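Local coordinates for trichothecene 15-O-acetyltransferase TRI3 (Fusarium sporotrichioides, PDB 3FOT), which transfers an acetyl group to the 15-hydroxyl of trichothecene intermediates such as 15-deacetylcalonectrin, a step in the biosynthesis of T-2 toxin and related mycotoxins, at residues L161-S166 / T170-D175; S133-W138 / C279-L284; L80-A85 / R195-D200; R27-R32 / Q224-L229; P474-R479 / Q504-S509. All coordinates share one frame; numbering follows the deposited sequence. Where two conformers were deposited one is given.

Contact 2 makes all the direct links among the five, touching contact 5 and contact 1. Contacts 2 and 5 share the four-stranded sheet that carries strands 277-283 and 477-483; their centres are 14 Å apart, and Val-280 CG1 lies 3.6 Å from Leu-507 CD2. Contact 1 also touches contact 2, Leu-162 CD1 lying 3.7 Å from Ser-133 O. Contacts 3 and 4 lie on the same side of the chain's centre, about 18 Å apart between centres, without touching, and contact 4 is about 40 Å from contact 5 between centres. None of the five lies at His-414, which binds 15-deacetylcalonectrin; they are packing contacts within the BAHD-type acyltransferase fold.

Contact 1: L161-S166 / T170-D175; sequences LLSDVS and TPIPQD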
# COMPACT_ATOMS: atom_id res chain seq x y z
N LEU A 161 13.86 -14.27 -0.30
CA LEU A 161 13.85 -15.00 -1.58
C LEU A 161 13.63 -16.46 -1.24
O LEU A 161 14.36 -17.02 -0.41
CB LEU A 161 15.18 -14.84 -2.33
CG LEU A 161 15.81 -13.42 -2.43
CD1 LEU A 161 17.22 -13.45 -3.04
CD2 LEU A 161 14.91 -12.46 -3.17
N LEU A 162 12.64 -17.07 -1.86
CA LEU A 162 12.25 -18.42 -1.52
C LEU A 162 12.20 -19.22 -2.80
O LEU A 162 11.71 -18.74 -3.81
CB LEU A 162 10.84 -18.40 -0.90
CG LEU A 162 10.53 -17.35 0.19
CD1 LEU A 162 9.06 -17.41 0.56
CD2 LEU A 162 11.44 -17.57 1.40
N SER A 163 12.68 -20.46 -2.76
CA SER A 163 12.51 -21.34 -3.91
C SER A 163 12.56 -22.77 -3.41
O SER A 163 13.30 -23.08 -2.48
CB SER A 163 13.59 -21.12 -5.00
OG SER A 163 13.24 -21.77 -6.23
N ASP A 164 11.77 -23.63 -4.06
CA ASP A 164 11.67 -25.04 -3.65
C ASP A 164 12.83 -25.85 -4.21
O ASP A 164 12.67 -26.64 -5.15
CB ASP A 164 10.33 -25.63 -4.07
CG ASP A 164 10.06 -26.98 -3.42
OD1 ASP A 164 10.82 -27.39 -2.51
OD2 ASP A 164 9.09 -27.62 -3.84
N VAL A 165 14.01 -25.64 -3.63
CA VAL A 165 15.23 -26.34 -4.01
C VAL A 165 15.84 -26.88 -2.72
O VAL A 165 15.41 -26.47 -1.64
CB VAL A 165 16.22 -25.41 -4.77
CG1 VAL A 165 15.68 -25.04 -6.14
CG2 VAL A 165 16.57 -24.14 -3.94
N SER A 166 16.82 -27.78 -2.83
CA SER A 166 17.39 -28.43 -1.65
C SER A 166 18.21 -27.47 -0.78
O SER A 166 18.06 -27.46 0.43
CB SER A 166 18.23 -29.64 -2.05
OG SER A 166 17.40 -30.63 -2.61
N THR A 170 21.81 -24.81 -4.81
CA THR A 170 21.15 -25.61 -5.82
C THR A 170 20.72 -24.72 -7.01
O THR A 170 20.01 -23.74 -6.80
CB THR A 170 19.90 -26.31 -5.22
OG1 THR A 170 20.30 -27.12 -4.10
CG2 THR A 170 19.18 -27.17 -6.27
N PRO A 171 21.11 -25.09 -8.25
CA PRO A 171 20.63 -24.32 -9.40
C PRO A 171 19.10 -24.35 -9.48
O PRO A 171 18.47 -25.41 -9.30
CB PRO A 171 21.26 -25.04 -10.60
CG PRO A 171 22.42 -25.81 -10.05
CD PRO A 171 21.99 -26.20 -8.66
N ILE A 172 18.53 -23.18 -9.71
CA ILE A 172 17.08 -23.05 -9.77
C ILE A 172 16.67 -23.54 -11.16
O ILE A 172 17.12 -23.00 -12.16
CB ILE A 172 16.63 -21.61 -9.48
CG1 ILE A 172 16.91 -21.27 -7.99
CG2 ILE A 172 15.13 -21.45 -9.80
CD1 ILE A 172 17.06 -19.80 -7.77
N PRO A 173 15.88 -24.62 -11.23
CA PRO A 173 15.57 -25.22 -12.51
C PRO A 173 14.87 -24.25 -13.47
O PRO A 173 14.19 -23.31 -13.02
CB PRO A 173 14.64 -26.37 -12.14
CG PRO A 173 15.03 -26.75 -10.74
CD PRO A 173 15.32 -25.40 -10.10
N GLN A 174 15.01 -24.49 -14.77
CA GLN A 174 14.23 -23.79 -15.78
C GLN A 174 12.76 -23.93 -15.41
O GLN A 174 12.33 -25.02 -15.04
CB GLN A 174 14.45 -24.43 -17.16
CG GLN A 174 15.63 -23.84 -17.90
CD GLN A 174 15.40 -22.36 -18.17
OE1 GLN A 174 14.34 -21.96 -18.65
NE2 GLN A 174 16.38 -21.54 -17.82
N ASP A 175 12.03 -22.81 -15.48
CA ASP A 175 10.60 -22.71 -15.16
C ASP A 175 10.18 -22.95 -13.72
O ASP A 175 8.99 -22.97 -13.43
CB ASP A 175 9.75 -23.52 -16.15
CG ASP A 175 10.00 -23.08 -17.56
OD1 ASP A 175 9.85 -21.86 -17.85
OD2 ASP A 175 10.44 -23.93 -18.37
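Val-165 and Thr-170 form the tight part of this contact. Their side chains run past one another in opposite senses, Val-165 CB resting 3.8 Å from Thr-170 CG2. The threonine sets its hydroxyl opposite the carbonyl carbon (chi1 -58°), which turns the methyl, not OG1, onto the valine. Val-165 CG1 reaches further along the loop to Pro-173 CD, 4.0 Å away, and more distantly to Ile-172 CG1 at 4.4 Å. Deeper in, Ser-163 OG lies beside the isoleucine, 4.1 Å from Ile-172 CG2, but is bonded to Thr-177 O.

The outer end is looser. Exposed Ser-166 approaches the threonine with its backbone N and CB, Ser-166 N lying 3.8 Å from Thr-170 OG1 without a hydrogen bond, and that hydroxyl pairs with Thr-167 OG1 instead. No hydrogen bond joins the segments; the chain bends at Asp-164, the centre of an inverse gamma turn, and carbon packing holds the contact together.

Segment 161-166 ends strand 158-163 and starts the loop leaving it; 170-175 leads to its antiparallel neighbour, strand 177-184. Leu-71 of helix 71-88 packs on Val-165, while Ile-172 touches both Leu-74 of that helix and Val-178 of the returning strand.

Contact 2: S133-W138 / C279-L284; sequences SALDLW and CVIHKL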
# COMPACT_ATOMS: atom_id res chain seq x y z
N SER A 133 5.13 -20.45 -0.06
CA SER A 133 4.93 -19.25 -0.88
C SER A 133 5.31 -17.99 -0.09
O SER A 133 5.49 -18.04 1.12
CB SER A 133 3.46 -19.13 -1.30
OG SER A 133 2.65 -18.77 -0.20
N ALA A 134 5.41 -16.85 -0.79
CA ALA A 134 5.63 -15.57 -0.12
C ALA A 134 4.53 -15.27 0.92
O ALA A 134 4.83 -14.81 2.03
CB ALA A 134 5.76 -14.43 -1.16
N LEU A 135 3.27 -15.51 0.57
CA LEU A 135 2.18 -15.27 1.53
C LEU A 135 2.17 -16.26 2.69
O LEU A 135 1.74 -15.91 3.78
CB LEU A 135 0.80 -15.19 0.86
CG LEU A 135 0.64 -13.92 -0.00
CD1 LEU A 135 -0.69 -13.91 -0.72
CD2 LEU A 135 0.83 -12.63 0.78
N ASP A 136 2.65 -17.49 2.46
CA ASP A 136 2.83 -18.46 3.56
C ASP A 136 3.81 -17.89 4.57
O ASP A 136 3.60 -17.96 5.78
CB ASP A 136 3.42 -19.79 3.05
CG ASP A 136 2.41 -20.64 2.31
OD1 ASP A 136 1.20 -20.41 2.41
OD2 ASP A 136 2.87 -21.55 1.58
N LEU A 137 4.88 -17.30 4.07
CA LEU A 137 5.89 -16.69 4.93
C LEU A 137 5.35 -15.46 5.68
O LEU A 137 5.66 -15.25 6.85
CB LEU A 137 7.11 -16.32 4.11
CG LEU A 137 8.26 -15.68 4.88
CD1 LEU A 137 8.73 -16.58 6.03
CD2 LEU A 137 9.40 -15.34 3.88
N TRP A 138 4.53 -14.67 5.01
CA TRP A 138 3.87 -13.56 5.70
C TRP A 138 3.12 -14.10 6.93
O TRP A 138 3.27 -13.58 8.06
CB TRP A 138 2.90 -12.86 4.73
CG TRP A 138 2.00 -11.85 5.40
CD1 TRP A 138 2.39 -10.76 6.07
CD2 TRP A 138 0.58 -11.87 5.45
NE1 TRP A 138 1.29 -10.07 6.56
CE2 TRP A 138 0.16 -10.75 6.20
CE3 TRP A 138 -0.39 -12.73 4.93
CZ2 TRP A 138 -1.18 -10.44 6.42
CZ3 TRP A 138 -1.74 -12.44 5.16
CH2 TRP A 138 -2.12 -11.30 5.90
N CYS A 279 -5.62 -12.59 5.34
CA CYS A 279 -5.97 -12.13 4.00
C CYS A 279 -6.81 -13.16 3.24
O CYS A 279 -6.54 -14.34 3.35
CB CYS A 279 -4.67 -11.84 3.24
SG CYS A 279 -4.86 -10.96 1.70
N VAL A 280 -7.80 -12.72 2.46
CA VAL A 280 -8.52 -13.59 1.54
C VAL A 280 -8.40 -12.93 0.18
O VAL A 280 -8.67 -11.74 0.05
CB VAL A 280 -10.01 -13.77 1.92
CG1 VAL A 280 -10.70 -14.65 0.88
CG2 VAL A 280 -10.12 -14.42 3.28
N ILE A 281 -7.97 -13.69 -0.83
CA ILE A 281 -7.68 -13.14 -2.15
C ILE A 281 -8.57 -13.78 -3.22
O ILE A 281 -8.77 -15.00 -3.22
CB ILE A 281 -6.20 -13.39 -2.54
CG1 ILE A 281 -5.24 -12.62 -1.62
CG2 ILE A 281 -5.96 -13.05 -4.00
CD1 ILE A 281 -3.78 -12.97 -1.77
N HIS A 282 -9.11 -12.98 -4.13
CA HIS A 282 -9.81 -13.51 -5.30
C HIS A 282 -9.21 -12.86 -6.52
O HIS A 282 -9.32 -11.66 -6.70
CB HIS A 282 -11.31 -13.22 -5.26
CG HIS A 282 -12.05 -13.88 -6.38
ND1 HIS A 282 -12.07 -13.38 -7.66
CD2 HIS A 282 -12.75 -15.05 -6.42
CE1 HIS A 282 -12.76 -14.20 -8.44
NE2 HIS A 282 -13.19 -15.21 -7.71
N LYS A 283 -8.54 -13.67 -7.33
CA LYS A 283 -7.98 -13.21 -8.57
C LYS A 283 -9.00 -13.43 -9.68
O LYS A 283 -9.38 -14.57 -9.97
CB LYS A 283 -6.70 -14.00 -8.88
CG LYS A 283 -5.54 -13.65 -8.00
N LEU A 284 -9.47 -12.34 -10.27
CA LEU A 284 -10.36 -12.42 -11.43
C LEU A 284 -9.49 -12.78 -12.63
O LEU A 284 -8.35 -12.32 -12.72
CB LEU A 284 -11.03 -11.08 -11.68
CG LEU A 284 -12.08 -10.56 -10.69
CD1 LEU A 284 -12.44 -9.12 -11.04
CD2 LEU A 284 -13.31 -11.45 -10.73
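Leu-135 sets CG opposite its carbonyl carbon (chi1 -69°) and Ile-281 does the same with CG1 (chi1 -66°); both chains then continue extended, so that their end methyls meet tip to tip. Leu-135 CD1 and Ile-281 CD1 are 3.4 Å apart, closer than ordinary methyl contact, which marks a locally compressed spot. Trp-138 takes a different first torsion, with CG anti to the backbone N (chi1 171°), and brings the CZ3-CH2 end of the six-membered ring against Cys-279. There Trp-138 CZ3 is 3.6 Å from Cys-279 CB, an oblique approach, whereas the amide nitrogen Cys-279 N comes to the ring edge in the indole plane, 3.8 Å from Trp-138 CH2.

Helix 134-147 starts at this contact with a capping box: Asp-136 N donates to Ser-133 OG over 3.0 Å, and Ser-133 N returns a bond to Asp-136 OD2, also 3.0 Å, meeting it from above the carboxylate plane. This fixes the start of the helix, from which Leu-135 and, one turn on, Trp-138 point toward strand 277-283, an outermost strand of the four-stranded mixed sheet. Val-468 of strand 457-469 fills in beside Leu-135, Trp-138 and Cys-279. The indole is held in its rotation from the far end as well, through Trp-138 NE1 bonding to Asn-470 OD1 and an edge-to-face contact with Tyr-54.

Contact 3: L80-A85 / R195-D200; sequences LALLDA and RKFVGD
The ring of Phe-197 meets Ala-85 and Leu-82 with its far end. Phe-197 CZ lies 3.5 Å from Ala-85 CB, and Phe-197 CE1 is nearly as near, at 3.6 Å from the same methyl, which comes in obliquely. Leu-82 arrives at the ring edge, close to its plane, with Leu-82 CD1 3.9 Å from Phe-197 CZ; the two side chains cross at about a right angle. With CG anti to the backbone N (chi1 -170°), the phenyl reaches over to the neighbouring helix.

In the next shell, Trp-189 meets the Phe-197 ring with the planes about 50° apart, Leu-201 and Leu-204 pack on Ala-85, and Trp-120 and Cys-124 of helix 114-124 bear on Leu-82. Asp-200, salt-bridged to Arg-203 and bonded to Tyr-354 OH, stands 6.8 Å from Ala-85 between CA atoms, a close approach that the small alanine probably allows. This is buried helix-helix packing of helices 71-88 and 191-205; the latter follows directly on the HXXXD sequence motif of BAHD acyltransferases.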
# COMPACT_ATOMS: atom_id res chain seq x y z
N LEU A 80 23.52 -6.02 -4.16
CA LEU A 80 24.11 -5.02 -5.06
C LEU A 80 23.04 -4.03 -5.56
O LEU A 80 23.23 -2.82 -5.50
CB LEU A 80 24.82 -5.73 -6.21
CG LEU A 80 26.09 -6.48 -5.77
CD1 LEU A 80 26.58 -7.37 -6.91
CD2 LEU A 80 27.18 -5.51 -5.35
N ALA A 81 21.91 -4.55 -6.03
CA ALA A 81 20.78 -3.75 -6.43
C ALA A 81 20.28 -2.85 -5.30
O ALA A 81 19.92 -1.70 -5.53
CB ALA A 81 19.64 -4.66 -6.94
N LEU A 82 20.21 -3.38 -4.08
CA LEU A 82 19.67 -2.61 -2.95
C LEU A 82 20.58 -1.43 -2.60
O LEU A 82 20.12 -0.32 -2.24
CB LEU A 82 19.50 -3.52 -1.74
CG LEU A 82 18.92 -2.87 -0.49
CD1 LEU A 82 17.52 -2.23 -0.73
CD2 LEU A 82 18.83 -3.94 0.60
N LEU A 83 21.88 -1.66 -2.73
CA LEU A 83 22.84 -0.55 -2.55
C LEU A 83 22.63 0.57 -3.58
O LEU A 83 22.58 1.76 -3.21
CB LEU A 83 24.28 -1.05 -2.58
CG LEU A 83 24.70 -1.90 -1.38
CD1 LEU A 83 25.95 -2.70 -1.68
CD2 LEU A 83 24.87 -1.02 -0.12
N ASP A 84 22.48 0.21 -4.86
CA ASP A 84 22.20 1.19 -5.90
C ASP A 84 20.89 1.90 -5.58
O ASP A 84 20.78 3.11 -5.75
CB ASP A 84 22.06 0.52 -7.28
CG ASP A 84 23.36 -0.05 -7.79
OD1 ASP A 84 24.45 0.36 -7.27
OD2 ASP A 84 23.29 -0.90 -8.72
N ALA A 85 19.90 1.13 -5.11
CA ALA A 85 18.57 1.66 -4.86
C ALA A 85 18.59 2.63 -3.67
O ALA A 85 17.86 3.62 -3.68
CB ALA A 85 17.58 0.54 -4.63
N ARG A 195 5.83 0.10 -4.06
CA ARG A 195 5.84 -0.62 -5.35
C ARG A 195 6.82 -0.03 -6.36
O ARG A 195 7.47 -0.78 -7.10
CB ARG A 195 4.44 -0.69 -5.95
CG ARG A 195 3.57 -1.62 -5.13
CD ARG A 195 2.16 -1.64 -5.65
NE ARG A 195 1.43 -0.44 -5.27
CZ ARG A 195 0.30 -0.05 -5.84
NH1 ARG A 195 -0.20 -0.75 -6.86
NH2 ARG A 195 -0.29 1.07 -5.44
N LYS A 196 6.94 1.30 -6.41
CA LYS A 196 7.93 1.93 -7.29
C LYS A 196 9.33 1.41 -6.91
O LYS A 196 10.15 1.11 -7.76
CB LYS A 196 7.91 3.46 -7.15
CG LYS A 196 6.71 4.11 -7.90
CD LYS A 196 6.53 5.60 -7.57
CE LYS A 196 7.68 6.47 -8.10
NZ LYS A 196 7.77 6.54 -9.60
N PHE A 197 9.58 1.29 -5.62
CA PHE A 197 10.89 0.84 -5.17
C PHE A 197 11.15 -0.64 -5.54
O PHE A 197 12.26 -0.99 -5.94
CB PHE A 197 11.04 1.07 -3.66
CG PHE A 197 12.44 0.85 -3.18
CD1 PHE A 197 13.40 1.87 -3.27
CD2 PHE A 197 12.81 -0.38 -2.64
CE1 PHE A 197 14.72 1.66 -2.84
CE2 PHE A 197 14.10 -0.60 -2.17
CZ PHE A 197 15.06 0.42 -2.26
N VAL A 198 10.13 -1.49 -5.45
CA VAL A 198 10.23 -2.89 -5.93
C VAL A 198 10.62 -2.86 -7.43
O VAL A 198 11.53 -3.57 -7.87
CB VAL A 198 8.92 -3.65 -5.70
CG1 VAL A 198 8.93 -5.00 -6.42
CG2 VAL A 198 8.69 -3.84 -4.18
N GLY A 199 9.93 -2.01 -8.19
CA GLY A 199 10.22 -1.86 -9.64
C GLY A 199 11.68 -1.47 -9.87
O GLY A 199 12.35 -2.00 -10.80
N ASP A 200 12.15 -0.54 -9.06
CA ASP A 200 13.55 -0.07 -9.14
C ASP A 200 14.53 -1.22 -8.90
O ASP A 200 15.50 -1.37 -9.61
CB ASP A 200 13.81 1.05 -8.12
CG ASP A 200 13.04 2.33 -8.45
OD1 ASP A 200 12.69 2.56 -9.63
OD2 ASP A 200 12.75 3.10 -7.52

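Contact 4: R27-R32 / Q224-L229; sequences RQVQRR and QEIKNL
Val-29 meets Ile-226 and Leu-229 where a strand of the small four-stranded antiparallel sheet lies over a short 3-10 turn in the loop between helices 191-205 and 246-264. The valine holds CG1 opposite its carbonyl carbon (chi1 -72°), leaving CG2 between the backbone N and the carbonyl carbon; this second methyl does the touching. Leu-229 answers end to end, its CD1 3.7 Å from Val-29 CG2. Ile-226 contributes two branches: its CG2 grazes Val-29 CG2 at 4.4 Å, while the extended outer arm (chi2 166°) carries CD1 onto the backbone, 3.8 Å from Arg-27 O.

Arg-27 bends its long chain aside, and Arg-27 NH1 bonds to Trp-222 O. Its other terminal nitrogen, NH2, stays 6.1 Å from Glu-225 OE2, too far for a salt bridge, though the opposite charges may attract weakly. That carboxylate is well occupied: OE2 receives Tyr-108 OH and Ser-110 OG, and OE1 pairs with Gly-223 N, fixing the loop next to the sheet.

The 3-10 turn is closed by Asn-228 N bonding to Glu-225 O. The exposed Lys-227 folds NZ back to Gln-224 O, just before the turn, at 2.7 Å, in the carbonyl plane on a lone pair, with a C=O...N angle of 129°.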
# COMPACT_ATOMS: atom_id res chain seq x y z
N ARG A 27 25.81 14.43 7.66
CA ARG A 27 25.53 13.05 7.22
C ARG A 27 24.25 12.44 7.82
O ARG A 27 23.75 11.44 7.29
CB ARG A 27 26.74 12.13 7.48
CG ARG A 27 27.99 12.53 6.67
CD ARG A 27 29.18 11.61 6.98
NE ARG A 27 28.94 10.27 6.45
CZ ARG A 27 29.15 9.88 5.18
NH1 ARG A 27 29.62 10.72 4.26
NH2 ARG A 27 28.89 8.63 4.85
N GLN A 28 23.73 13.03 8.90
CA GLN A 28 22.44 12.60 9.48
C GLN A 28 21.41 13.73 9.42
O GLN A 28 21.69 14.86 9.82
CB GLN A 28 22.61 12.13 10.93
CG GLN A 28 21.35 11.44 11.49
CD GLN A 28 21.51 10.96 12.94
OE1 GLN A 28 21.38 11.75 13.88
NE2 GLN A 28 21.77 9.67 13.13
N VAL A 29 20.21 13.40 8.93
CA VAL A 29 19.10 14.37 8.87
C VAL A 29 17.88 13.70 9.51
O VAL A 29 17.77 12.47 9.51
CB VAL A 29 18.76 14.86 7.43
CG1 VAL A 29 19.85 15.82 6.91
CG2 VAL A 29 18.56 13.69 6.44
N GLN A 30 16.98 14.51 10.07
CA GLN A 30 15.77 13.99 10.64
C GLN A 30 14.59 14.90 10.33
O GLN A 30 14.77 16.10 10.05
CB GLN A 30 15.90 13.74 12.14
CG GLN A 30 15.94 15.00 13.00
CD GLN A 30 16.13 14.69 14.49
OE1 GLN A 30 16.50 13.58 14.88
NE2 GLN A 30 15.89 15.68 15.32
N ARG A 31 13.39 14.34 10.36
CA ARG A 31 12.18 15.16 10.28
C ARG A 31 11.04 14.58 11.09
O ARG A 31 10.92 13.35 11.25
CB ARG A 31 11.75 15.39 8.83
CG ARG A 31 11.21 14.16 8.14
CD ARG A 31 10.86 14.45 6.67
NE ARG A 31 10.47 13.21 5.98
CZ ARG A 31 9.24 12.69 6.01
NH1 ARG A 31 8.98 11.56 5.36
NH2 ARG A 31 8.27 13.28 6.73
N ARG A 32 10.20 15.48 11.62
CA ARG A 32 8.96 15.07 12.26
C ARG A 32 7.99 14.61 11.17
O ARG A 32 7.78 15.32 10.19
CB ARG A 32 8.36 16.21 13.09
CG ARG A 32 7.09 15.82 13.85
CD ARG A 32 7.36 14.92 15.04
NE ARG A 32 8.35 15.49 15.96
CZ ARG A 32 8.62 15.01 17.17
NH1 ARG A 32 8.00 13.93 17.65
NH2 ARG A 32 9.52 15.63 17.92
N GLN A 224 26.34 11.60 -0.88
CA GLN A 224 25.72 12.20 -2.05
C GLN A 224 24.26 11.82 -2.30
O GLN A 224 23.61 12.44 -3.13
CB GLN A 224 26.53 11.94 -3.32
CG GLN A 224 27.97 12.39 -3.21
CD GLN A 224 28.68 12.28 -4.53
OE1 GLN A 224 28.16 11.68 -5.48
NE2 GLN A 224 29.89 12.83 -4.60
N GLU A 225 23.75 10.84 -1.57
CA GLU A 225 22.36 10.40 -1.73
C GLU A 225 21.39 11.16 -0.82
O GLU A 225 20.19 11.04 -0.97
CB GLU A 225 22.23 8.89 -1.43
CG GLU A 225 22.14 8.54 0.05
CD GLU A 225 23.50 8.56 0.79
OE1 GLU A 225 24.50 9.03 0.21
OE2 GLU A 225 23.57 8.09 1.94
N ILE A 226 21.89 11.95 0.12
CA ILE A 226 21.01 12.71 1.02
C ILE A 226 20.06 13.60 0.22
O ILE A 226 18.86 13.65 0.51
CB ILE A 226 21.83 13.49 2.08
CG1 ILE A 226 22.47 12.49 3.05
CG2 ILE A 226 20.96 14.50 2.84
CD1 ILE A 226 23.53 13.08 3.92
N LYS A 227 20.58 14.24 -0.82
CA LYS A 227 19.74 15.09 -1.67
C LYS A 227 18.69 14.30 -2.47
O LYS A 227 17.81 14.91 -3.10
CB LYS A 227 20.61 15.90 -2.63
CG LYS A 227 21.42 15.05 -3.61
CD LYS A 227 22.31 15.94 -4.50
CE LYS A 227 23.19 15.10 -5.41
NZ LYS A 227 24.34 14.51 -4.66
N ASN A 228 18.79 12.97 -2.45
CA ASN A 228 17.85 12.10 -3.18
C ASN A 228 16.64 11.66 -2.35
O ASN A 228 15.69 11.09 -2.89
CB ASN A 228 18.57 10.87 -3.76
CG ASN A 228 19.52 11.23 -4.89
OD1 ASN A 228 19.37 12.27 -5.53
ND2 ASN A 228 20.46 10.33 -5.17
N LEU A 229 16.71 11.89 -1.04
CA LEU A 229 15.52 11.76 -0.19
C LEU A 229 14.35 12.57 -0.78
O LEU A 229 14.55 13.68 -1.31
CB LEU A 229 15.81 12.22 1.23
CG LEU A 229 16.66 11.35 2.15
CD1 LEU A 229 17.20 12.17 3.33
CD2 LEU A 229 15.89 10.12 2.65

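Contact 5: P474-R479 / Q504-S509; sequences PYLAIR and QKYLQS
A buried, wholly apolar strand-to-helix contact joins strand 477-483 and the residues leading into it to helix 500-516, which lies against the four-stranded mixed sheet. Two aliphatic side chains, Leu-476 and Ile-478, both meet the CD2-CE2 side of a single ring, that of Tyr-506. Alternation along the extended chain sets both on the same side of the backbone.

Leu-476 approaches at a slant, its CD1 3.6 Å from Tyr-506 CD2 and 4.1 Å from Tyr-506 CE2. Ile-478 instead comes to the rim in the ring plane, with CD1 3.7 Å from Tyr-506 CE2, the two side chains roughly perpendicular. Tyr-506 reaches this position with CG anti to its backbone N (chi1 -173°), which carries the ring away from the helix axis to the two aliphatic side chains.

Ala-317 and Leu-318 of helix 306-321 also touch Tyr-506, and Ile-314 packs on Ile-478, while Leu-507 continues the seam along the sheet by touching Val-280 and Ile-491. The phenol is not left without a partner, for Tyr-506 OH makes a weak hydrogen bond to Ile-314 O. Since no hydrogen bond or charge pair links the two segments, their fit rests on the shapes of the methyl groups and the ring, with the tyrosine's polar end tying it weakly to a third element.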
# COMPACT_ATOMS: atom_id res chain seq x y z
N PRO A 474 -10.91 -3.50 13.31
CA PRO A 474 -11.95 -4.48 13.06
C PRO A 474 -12.82 -4.24 11.82
O PRO A 474 -13.94 -4.71 11.79
CB PRO A 474 -12.80 -4.40 14.33
CG PRO A 474 -12.73 -2.95 14.69
CD PRO A 474 -11.33 -2.50 14.32
N TYR A 475 -12.32 -3.52 10.81
CA TYR A 475 -13.08 -3.40 9.56
C TYR A 475 -12.42 -4.25 8.48
O TYR A 475 -11.24 -4.57 8.57
CB TYR A 475 -13.23 -1.95 9.08
CG TYR A 475 -11.94 -1.21 8.88
CD1 TYR A 475 -11.29 -1.20 7.64
CD2 TYR A 475 -11.36 -0.50 9.93
CE1 TYR A 475 -10.11 -0.49 7.46
CE2 TYR A 475 -10.18 0.18 9.77
CZ TYR A 475 -9.55 0.18 8.54
OH TYR A 475 -8.38 0.88 8.38
N LEU A 476 -13.21 -4.62 7.48
CA LEU A 476 -12.68 -5.37 6.35
C LEU A 476 -12.04 -4.34 5.45
O LEU A 476 -12.68 -3.36 5.07
CB LEU A 476 -13.81 -6.09 5.61
CG LEU A 476 -14.53 -7.19 6.39
CD1 LEU A 476 -15.58 -7.81 5.52
CD2 LEU A 476 -13.57 -8.27 6.92
N ALA A 477 -10.75 -4.53 5.16
CA ALA A 477 -10.06 -3.59 4.29
C ALA A 477 -9.90 -4.28 2.95
O ALA A 477 -9.16 -5.27 2.85
CB ALA A 477 -8.68 -3.25 4.88
N ILE A 478 -10.53 -3.71 1.92
CA ILE A 478 -10.67 -4.35 0.63
C ILE A 478 -9.83 -3.61 -0.37
O ILE A 478 -10.02 -2.41 -0.58
CB ILE A 478 -12.16 -4.41 0.19
CG1 ILE A 478 -12.99 -5.13 1.26
CG2 ILE A 478 -12.27 -5.14 -1.14
CD1 ILE A 478 -14.45 -4.82 1.21
N ARG A 479 -8.86 -4.32 -0.96
CA ARG A 479 -7.92 -3.69 -1.87
C ARG A 479 -8.14 -4.22 -3.29
O ARG A 479 -8.41 -5.41 -3.46
CB ARG A 479 -6.48 -3.98 -1.45
CG ARG A 479 -6.19 -3.81 0.06
CD ARG A 479 -4.67 -3.86 0.30
NE ARG A 479 -4.01 -2.64 -0.17
CZ ARG A 479 -3.86 -1.54 0.53
NH1 ARG A 479 -3.24 -0.50 -0.02
NH2 ARG A 479 -4.30 -1.46 1.78
N GLN A 504 -14.71 -14.65 3.20
CA GLN A 504 -14.81 -15.32 1.91
C GLN A 504 -16.21 -15.14 1.32
O GLN A 504 -16.34 -14.86 0.14
CB GLN A 504 -14.50 -16.82 2.03
CG GLN A 504 -13.05 -17.15 2.33
CD GLN A 504 -12.81 -18.63 2.59
OE1 GLN A 504 -13.64 -19.32 3.19
NE2 GLN A 504 -11.66 -19.13 2.16
N LYS A 505 -17.24 -15.31 2.15
CA LYS A 505 -18.64 -15.17 1.71
C LYS A 505 -18.87 -13.75 1.20
O LYS A 505 -19.44 -13.53 0.12
CB LYS A 505 -19.60 -15.51 2.86
CG LYS A 505 -21.08 -15.38 2.48
N TYR A 506 -18.39 -12.79 1.97
CA TYR A 506 -18.51 -11.38 1.60
C TYR A 506 -17.72 -11.08 0.32
O TYR A 506 -18.24 -10.47 -0.60
CB TYR A 506 -18.06 -10.48 2.76
CG TYR A 506 -18.33 -9.00 2.51
CD1 TYR A 506 -19.64 -8.51 2.45
CD2 TYR A 506 -17.28 -8.09 2.35
CE1 TYR A 506 -19.90 -7.16 2.22
CE2 TYR A 506 -17.53 -6.74 2.12
CZ TYR A 506 -18.85 -6.28 2.05
OH TYR A 506 -19.12 -4.96 1.82
N LEU A 507 -16.47 -11.54 0.24
CA LEU A 507 -15.66 -11.32 -0.98
C LEU A 507 -16.36 -11.89 -2.23
O LEU A 507 -16.42 -11.23 -3.29
CB LEU A 507 -14.27 -11.97 -0.82
CG LEU A 507 -13.31 -11.77 -2.01
CD1 LEU A 507 -13.18 -10.28 -2.45
CD2 LEU A 507 -11.94 -12.36 -1.64
N GLN A 508 -16.89 -13.09 -2.10
CA GLN A 508 -17.57 -13.74 -3.23
C GLN A 508 -18.81 -12.95 -3.67
O GLN A 508 -19.14 -12.87 -4.87
CB GLN A 508 -17.94 -15.18 -2.89
CG GLN A 508 -16.71 -16.13 -2.84
CD GLN A 508 -15.80 -15.96 -4.07
OE1 GLN A 508 -14.65 -15.50 -3.96
NE2 GLN A 508 -16.32 -16.29 -5.25
N SER A 509 -19.50 -12.36 -2.70
CA SER A 509 -20.67 -11.52 -2.98
C SER A 509 -20.27 -10.29 -3.80
O SER A 509 -20.95 -9.92 -4.78
CB SER A 509 -21.34 -11.09 -1.67
OG SER A 509 -22.51 -10.30 -1.95